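Local structure of cypemycin cysteine dehydrogenase (decarboxylating) (Streptomyces sp, 6JDD) at residues 14-19 with 90-95; 44-49 with 65-70. The protein catalyses the flavin-dependent oxidative decarboxylation of the C-terminal cysteine of the cypemycin precursor peptide, a step in making its aminovinyl-cysteine group. All coordinates share one frame; numbering follows the deposited sequence.

Contact 1 of 2, residues 14-19 with 90-95. With FAD (flavin-adenine dinucleotide), chain B.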
# COMPACT_ATOMS: atom_id res chain seq x y z
N HIS A 14 -10.37 28.36 -15.84
CA HIS A 14 -9.23 27.79 -15.08
C HIS A 14 -9.42 28.15 -13.61
O HIS A 14 -9.46 29.36 -13.29
CB HIS A 14 -7.91 28.29 -15.65
CG HIS A 14 -6.73 27.74 -14.94
ND1 HIS A 14 -6.52 26.38 -14.81
CD2 HIS A 14 -5.72 28.35 -14.28
CE1 HIS A 14 -5.42 26.18 -14.11
NE2 HIS A 14 -4.92 27.37 -13.74
N VAL A 15 -9.61 27.13 -12.79
CA VAL A 15 -10.00 27.27 -11.36
C VAL A 15 -8.76 27.01 -10.51
O VAL A 15 -8.15 25.94 -10.69
CB VAL A 15 -11.13 26.30 -11.00
CG1 VAL A 15 -11.65 26.55 -9.57
CG2 VAL A 15 -12.25 26.35 -12.03
N THR A 16 -8.44 27.91 -9.58
CA THR A 16 -7.21 27.84 -8.75
C THR A 16 -7.60 27.86 -7.27
O THR A 16 -8.71 28.15 -6.99
CB THR A 16 -6.20 28.96 -9.11
OG1 THR A 16 -6.63 30.22 -8.59
CG2 THR A 16 -5.92 29.07 -10.61
N GLY A 17 -6.65 27.58 -6.39
CA GLY A 17 -6.83 27.12 -5.00
C GLY A 17 -7.11 28.23 -4.02
O GLY A 17 -6.38 28.40 -3.02
N SER A 18 -8.20 28.92 -4.21
CA SER A 18 -8.72 29.75 -3.12
C SER A 18 -10.07 29.17 -2.70
O SER A 18 -10.72 28.42 -3.47
CB SER A 18 -8.78 31.19 -3.53
OG SER A 18 -9.68 31.40 -4.59
N ILE A 19 -10.47 29.50 -1.48
CA ILE A 19 -11.75 29.00 -0.92
C ILE A 19 -12.90 29.40 -1.87
O ILE A 19 -13.84 28.60 -2.01
CB ILE A 19 -11.90 29.48 0.54
CG1 ILE A 19 -13.05 28.76 1.22
CG2 ILE A 19 -12.01 30.98 0.63
CD1 ILE A 19 -12.76 27.27 1.34
N PHE A 90 -10.38 32.90 -22.00
CA PHE A 90 -9.84 32.13 -20.85
C PHE A 90 -10.05 32.95 -19.59
O PHE A 90 -9.60 34.08 -19.54
CB PHE A 90 -8.37 31.81 -21.05
CG PHE A 90 -8.11 30.88 -22.19
CD1 PHE A 90 -8.10 31.32 -23.49
CD2 PHE A 90 -7.91 29.53 -21.95
CE1 PHE A 90 -7.87 30.45 -24.54
CE2 PHE A 90 -7.66 28.66 -23.00
CZ PHE A 90 -7.65 29.12 -24.29
N LEU A 91 -10.81 32.42 -18.65
CA LEU A 91 -11.13 33.12 -17.39
C LEU A 91 -10.43 32.35 -16.28
O LEU A 91 -10.71 31.18 -16.14
CB LEU A 91 -12.65 33.20 -17.16
CG LEU A 91 -13.48 33.60 -18.37
CD1 LEU A 91 -14.97 33.43 -18.09
CD2 LEU A 91 -13.19 35.03 -18.81
N VAL A 92 -9.55 33.00 -15.55
CA VAL A 92 -8.93 32.42 -14.33
C VAL A 92 -9.80 32.83 -13.13
O VAL A 92 -9.77 33.97 -12.72
CB VAL A 92 -7.46 32.84 -14.21
CG1 VAL A 92 -6.76 32.09 -13.09
CG2 VAL A 92 -6.72 32.62 -15.52
N PHE A 93 -10.58 31.88 -12.63
CA PHE A 93 -11.78 32.14 -11.81
C PHE A 93 -11.90 31.06 -10.75
O PHE A 93 -12.25 29.93 -11.09
CB PHE A 93 -13.02 32.15 -12.70
CG PHE A 93 -14.29 32.52 -11.98
CD1 PHE A 93 -14.47 33.80 -11.48
CD2 PHE A 93 -15.30 31.59 -11.80
CE1 PHE A 93 -15.63 34.14 -10.80
CE2 PHE A 93 -16.45 31.94 -11.13
CZ PHE A 93 -16.62 33.22 -10.63
N PRO A 94 -11.49 31.28 -9.49
CA PRO A 94 -10.66 32.43 -9.11
C PRO A 94 -9.17 32.27 -9.44
O PRO A 94 -8.74 31.20 -9.82
CB PRO A 94 -10.80 32.41 -7.60
CG PRO A 94 -10.82 30.95 -7.28
CD PRO A 94 -11.67 30.36 -8.38
N ALA A 95 -8.42 33.37 -9.27
CA ALA A 95 -6.96 33.41 -9.53
C ALA A 95 -6.25 33.71 -8.24
O ALA A 95 -6.42 34.77 -7.73
CB ALA A 95 -6.64 34.42 -10.55
PA FAD B . -1.27 24.67 -8.02
O1A FAD B . -1.18 23.96 -9.33
O2A FAD B . -2.01 24.01 -6.90
O5B FAD B . 0.20 25.07 -7.52
C5B FAD B . 0.92 24.14 -6.66
C4B FAD B . 2.40 24.39 -6.79
O4B FAD B . 3.08 23.13 -7.04
C3B FAD B . 2.83 25.33 -7.92
O3B FAD B . 3.94 26.13 -7.54
C2B FAD B . 3.21 24.35 -9.04
O2B FAD B . 4.12 24.89 -9.96
C1B FAD B . 3.83 23.21 -8.23
N9A FAD B . 3.77 21.92 -8.89
C8A FAD B . 3.80 21.67 -10.24
N7A FAD B . 3.73 20.38 -10.52
C5A FAD B . 3.64 19.76 -9.28
C6A FAD B . 3.53 18.41 -8.89
N6A FAD B . 3.50 17.40 -9.75
N1A FAD B . 3.47 18.15 -7.57
C2A FAD B . 3.50 19.17 -6.71
N3A FAD B . 3.60 20.48 -6.95
C4A FAD B . 3.66 20.70 -8.27
N1 FAD B . -4.20 31.94 -2.15
C2 FAD B . -4.61 33.05 -2.80
O2 FAD B . -3.89 33.61 -3.62
N3 FAD B . -5.84 33.60 -2.58
C4 FAD B . -6.73 33.06 -1.69
O4 FAD B . -7.82 33.58 -1.52
C4X FAD B . -6.33 31.90 -0.99
N5 FAD B . -7.16 31.37 -0.13
C5X FAD B . -6.75 30.24 0.54
C6 FAD B . -7.64 29.66 1.46
C7 FAD B . -7.29 28.53 2.16
C7M FAD B . -8.26 27.93 3.15
C8 FAD B . -6.02 27.94 1.96
C8M FAD B . -5.62 26.70 2.72
C9 FAD B . -5.15 28.50 1.05
C9A FAD B . -5.49 29.66 0.33
N10 FAD B . -4.63 30.25 -0.60
C10 FAD B . -5.02 31.39 -1.28
C1' FAD B . -3.30 29.67 -0.84
C2' FAD B . -3.26 28.84 -2.11
O2' FAD B . -4.10 27.70 -1.97
C3' FAD B . -1.84 28.40 -2.44
O3' FAD B . -1.06 29.53 -2.80
C4' FAD B . -1.76 27.36 -3.56
O4' FAD B . -0.40 26.99 -3.77
C5' FAD B . -2.35 27.86 -4.86
O5' FAD B . -2.07 26.91 -5.92
P FAD B . -2.79 27.09 -7.34
O1P FAD B . -2.61 28.50 -7.79
O2P FAD B . -4.18 26.54 -7.24
O3P FAD B . -1.91 26.12 -8.26
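His14 lies alongside Val92, the two side chains pointing the same way, with CD2 of His14 4.1 Å from CG1 of Val92. They form the bridging pair of two parallel strands, tied by His14 N to Leu91 O (2.9 Å) and Phe93 N to His14 O (2.8 Å). Past this pair the peptide before Pro94 is cis, and the hydroxyl of Thr16 takes over the bonding: OG1 reaches Pro94 O at 2.6 Å, approaching from above the carbonyl plane. With OG1 between its backbone N and carbonyl carbon (chi1 76°), CG2 lies anti to the carbonyl carbon and packs 4.0 Å from Val92 CG1. An alanine here would probably cost Pro94 O its hydroxyl donor, leave Thr96 N without its acceptor and open a gap beside Val92 CG1. Next along, Gly17 centres an inverse gamma turn and brings its N to O2P of FAD, while its carbonyl accepts from the ribityl O2' (2.6 Å). Strand 10-15 and strand 90-95 lie mid-sheet in a Rossmann-like fold, where His14 ND1 bonds Ser43 of strand 39-44, helices 97-104 and 111-118 touch Val92, and strand 123-127 lies next to strand 90-95, on the side away from strand 10-15.

Contact 2 of 2, residues 44-49 with 65-70. With FAD (flavin-adenine dinucleotide), chain B.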
# COMPACT_ATOMS: atom_id res chain seq x y z
N VAL A 44 -8.78 22.51 -13.51
CA VAL A 44 -8.81 22.68 -12.04
C VAL A 44 -7.44 22.31 -11.50
O VAL A 44 -6.96 21.23 -11.77
CB VAL A 44 -9.91 21.80 -11.41
CG1 VAL A 44 -9.98 21.99 -9.92
CG2 VAL A 44 -11.26 22.02 -12.03
N THR A 45 -6.83 23.17 -10.71
CA THR A 45 -5.48 22.92 -10.14
C THR A 45 -5.65 21.94 -9.01
O THR A 45 -6.70 21.90 -8.40
CB THR A 45 -4.76 24.16 -9.60
OG1 THR A 45 -5.39 24.67 -8.42
CG2 THR A 45 -4.61 25.23 -10.65
N PRO A 46 -4.61 21.14 -8.73
CA PRO A 46 -4.62 20.27 -7.56
C PRO A 46 -5.12 21.04 -6.32
O PRO A 46 -5.96 20.58 -5.64
CB PRO A 46 -3.14 19.85 -7.53
CG PRO A 46 -2.77 19.77 -8.98
CD PRO A 46 -3.38 21.03 -9.53
N ALA A 47 -4.57 22.22 -6.05
CA ALA A 47 -4.96 23.01 -4.87
C ALA A 47 -6.47 23.20 -4.91
O ALA A 47 -7.14 22.99 -3.91
CB ALA A 47 -4.23 24.33 -4.85
N ALA A 48 -7.02 23.64 -6.03
CA ALA A 48 -8.47 23.97 -6.13
C ALA A 48 -9.30 22.71 -5.89
O ALA A 48 -10.44 22.79 -5.43
CB ALA A 48 -8.78 24.56 -7.48
N SER A 49 -8.73 21.56 -6.23
CA SER A 49 -9.41 20.24 -6.12
C SER A 49 -9.51 19.86 -4.64
O SER A 49 -10.20 18.94 -4.39
CB SER A 49 -8.72 19.16 -6.93
OG SER A 49 -7.50 18.74 -6.29
N VAL A 65 -13.35 18.64 -19.08
CA VAL A 65 -12.97 18.99 -17.69
C VAL A 65 -11.72 18.20 -17.37
O VAL A 65 -11.69 17.03 -17.69
CB VAL A 65 -14.10 18.75 -16.68
CG1 VAL A 65 -13.66 19.05 -15.26
CG2 VAL A 65 -15.32 19.57 -16.99
N TRP A 66 -10.70 18.85 -16.85
CA TRP A 66 -9.43 18.17 -16.53
C TRP A 66 -8.71 18.82 -15.34
O TRP A 66 -8.89 20.03 -15.07
CB TRP A 66 -8.52 18.08 -17.73
CG TRP A 66 -8.45 19.29 -18.61
CD1 TRP A 66 -9.29 19.58 -19.64
CD2 TRP A 66 -7.43 20.31 -18.62
NE1 TRP A 66 -8.89 20.72 -20.28
CE2 TRP A 66 -7.75 21.18 -19.69
CE3 TRP A 66 -6.29 20.57 -17.85
CZ2 TRP A 66 -6.98 22.29 -19.99
CZ3 TRP A 66 -5.52 21.66 -18.16
CH2 TRP A 66 -5.87 22.51 -19.21
N VAL A 67 -7.95 18.00 -14.65
CA VAL A 67 -7.05 18.46 -13.58
C VAL A 67 -5.79 18.99 -14.25
O VAL A 67 -5.32 18.36 -15.22
CB VAL A 67 -6.78 17.36 -12.56
CG1 VAL A 67 -5.75 17.83 -11.55
CG2 VAL A 67 -8.07 16.95 -11.88
N ASP A 68 -5.33 20.14 -13.77
CA ASP A 68 -4.18 20.88 -14.33
C ASP A 68 -2.86 20.20 -13.89
O ASP A 68 -2.20 20.65 -12.93
CB ASP A 68 -4.25 22.37 -13.95
CG ASP A 68 -3.05 23.14 -14.50
OD1 ASP A 68 -2.55 22.70 -15.55
OD2 ASP A 68 -2.58 24.15 -13.86
N SER A 69 -2.52 19.12 -14.55
CA SER A 69 -1.35 18.26 -14.14
C SER A 69 -0.86 17.53 -15.37
O SER A 69 -1.69 17.07 -16.13
CB SER A 69 -1.61 17.28 -13.05
OG SER A 69 -0.51 16.39 -12.99
N TRP A 70 0.44 17.50 -15.56
CA TRP A 70 1.01 16.91 -16.80
C TRP A 70 0.77 15.41 -16.88
O TRP A 70 0.80 14.91 -18.00
CB TRP A 70 2.49 17.23 -16.90
CG TRP A 70 2.73 18.64 -17.31
CD1 TRP A 70 3.27 19.64 -16.57
CD2 TRP A 70 2.38 19.22 -18.56
NE1 TRP A 70 3.33 20.80 -17.29
CE2 TRP A 70 2.79 20.57 -18.53
CE3 TRP A 70 1.79 18.73 -19.72
CZ2 TRP A 70 2.63 21.43 -19.61
CZ3 TRP A 70 1.62 19.58 -20.78
CH2 TRP A 70 2.05 20.90 -20.73
PA FAD B . -1.27 24.67 -8.02
O1A FAD B . -1.18 23.96 -9.33
O2A FAD B . -2.01 24.01 -6.90
O5B FAD B . 0.20 25.07 -7.52
C5B FAD B . 0.92 24.14 -6.66
C4B FAD B . 2.40 24.39 -6.79
O4B FAD B . 3.08 23.13 -7.04
C3B FAD B . 2.83 25.33 -7.92
O3B FAD B . 3.94 26.13 -7.54
C2B FAD B . 3.21 24.35 -9.04
O2B FAD B . 4.12 24.89 -9.96
C1B FAD B . 3.83 23.21 -8.23
N9A FAD B . 3.77 21.92 -8.89
C8A FAD B . 3.80 21.67 -10.24
N7A FAD B . 3.73 20.38 -10.52
C5A FAD B . 3.64 19.76 -9.28
C6A FAD B . 3.53 18.41 -8.89
N6A FAD B . 3.50 17.40 -9.75
N1A FAD B . 3.47 18.15 -7.57
C2A FAD B . 3.50 19.17 -6.71
N3A FAD B . 3.60 20.48 -6.95
C4A FAD B . 3.66 20.70 -8.27
N1 FAD B . -4.20 31.94 -2.15
C2 FAD B . -4.61 33.05 -2.80
O2 FAD B . -3.89 33.61 -3.62
N3 FAD B . -5.84 33.60 -2.58
C4 FAD B . -6.73 33.06 -1.69
O4 FAD B . -7.82 33.58 -1.52
C4X FAD B . -6.33 31.90 -0.99
N5 FAD B . -7.16 31.37 -0.13
C5X FAD B . -6.75 30.24 0.54
C6 FAD B . -7.64 29.66 1.46
C7 FAD B . -7.29 28.53 2.16
C7M FAD B . -8.26 27.93 3.15
C8 FAD B . -6.02 27.94 1.96
C8M FAD B . -5.62 26.70 2.72
C9 FAD B . -5.15 28.50 1.05
C9A FAD B . -5.49 29.66 0.33
N10 FAD B . -4.63 30.25 -0.60
C10 FAD B . -5.02 31.39 -1.28
C1' FAD B . -3.30 29.67 -0.84
C2' FAD B . -3.26 28.84 -2.11
O2' FAD B . -4.10 27.70 -1.97
C3' FAD B . -1.84 28.40 -2.44
O3' FAD B . -1.06 29.53 -2.80
C4' FAD B . -1.76 27.36 -3.56
O4' FAD B . -0.40 26.99 -3.77
C5' FAD B . -2.35 27.86 -4.86
O5' FAD B . -2.07 26.91 -5.92
P FAD B . -2.79 27.09 -7.34
O1P FAD B . -2.61 28.50 -7.79
O2P FAD B . -4.18 26.54 -7.24
O3P FAD B . -1.91 26.12 -8.26
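Asp68 and Thr45 meet where two parallel strands end: the CB of Asp68 is directed toward 44-49, that of Thr45 away from 65-70, and what remains between them is the approach of Thr45 CG2 to Asp68 OD2, 3.9 Å apart. The carboxylate of Asp68 is held on both oxygens, OD2 by Ser110 OG and OD1 by the N of Ala112 in helix 111-118. One step back, Val44 and Val67 are bridging partners whose side chains share a face of the sheet, the face that helix 54-60 packs on. The backbone sets this register through Val44 N to Trp66 O (2.9 Å) and Asp68 N to Val44 O (2.8 Å). Beyond it the ring of Pro46 packs against the end of the other strand and the residue after it, CD 3.6 Å from Asp68 O and CG 4.4 Å from Val67 CG1. Thr45 OG1, set between its backbone N and carbonyl carbon (chi1 68°), donates to O2P of FAD (2.5 Å) and accepts from Ala48 N at 3.1 Å, an ST motif that fixes its rotation; Ala47 N adds a bond to O2A. The cofactor pyrophosphate is therefore met here by one hydroxyl and one backbone N-H, neutral donors that would probably ease its charge, whereas the carboxylate of Asp68 spends its bonds inside the protein.

Overall arrangement
Both contacts join neighbouring strands of the same parallel sheet, yet they share no strand: contact 1 pairs the two central ones, contact 2 strand 39-44 with the outermost strand 65-67. Contact 1 is wholly buried, about 6 Å from the chain centre to its own centre, while contact 2, at about 12 Å, includes partly exposed residues. A probable hydrogen bond from Thr45 N to Val15 O (3.1 Å) stitches them together. They converge on FAD, since Gly17 N and Thr45 OG1 both bond O2P. Contact 1 also follows the cofactor to its ribityl chain and flavin ring; the hydrogen bonds of contact 2 to FAD stay with the pyrophosphate.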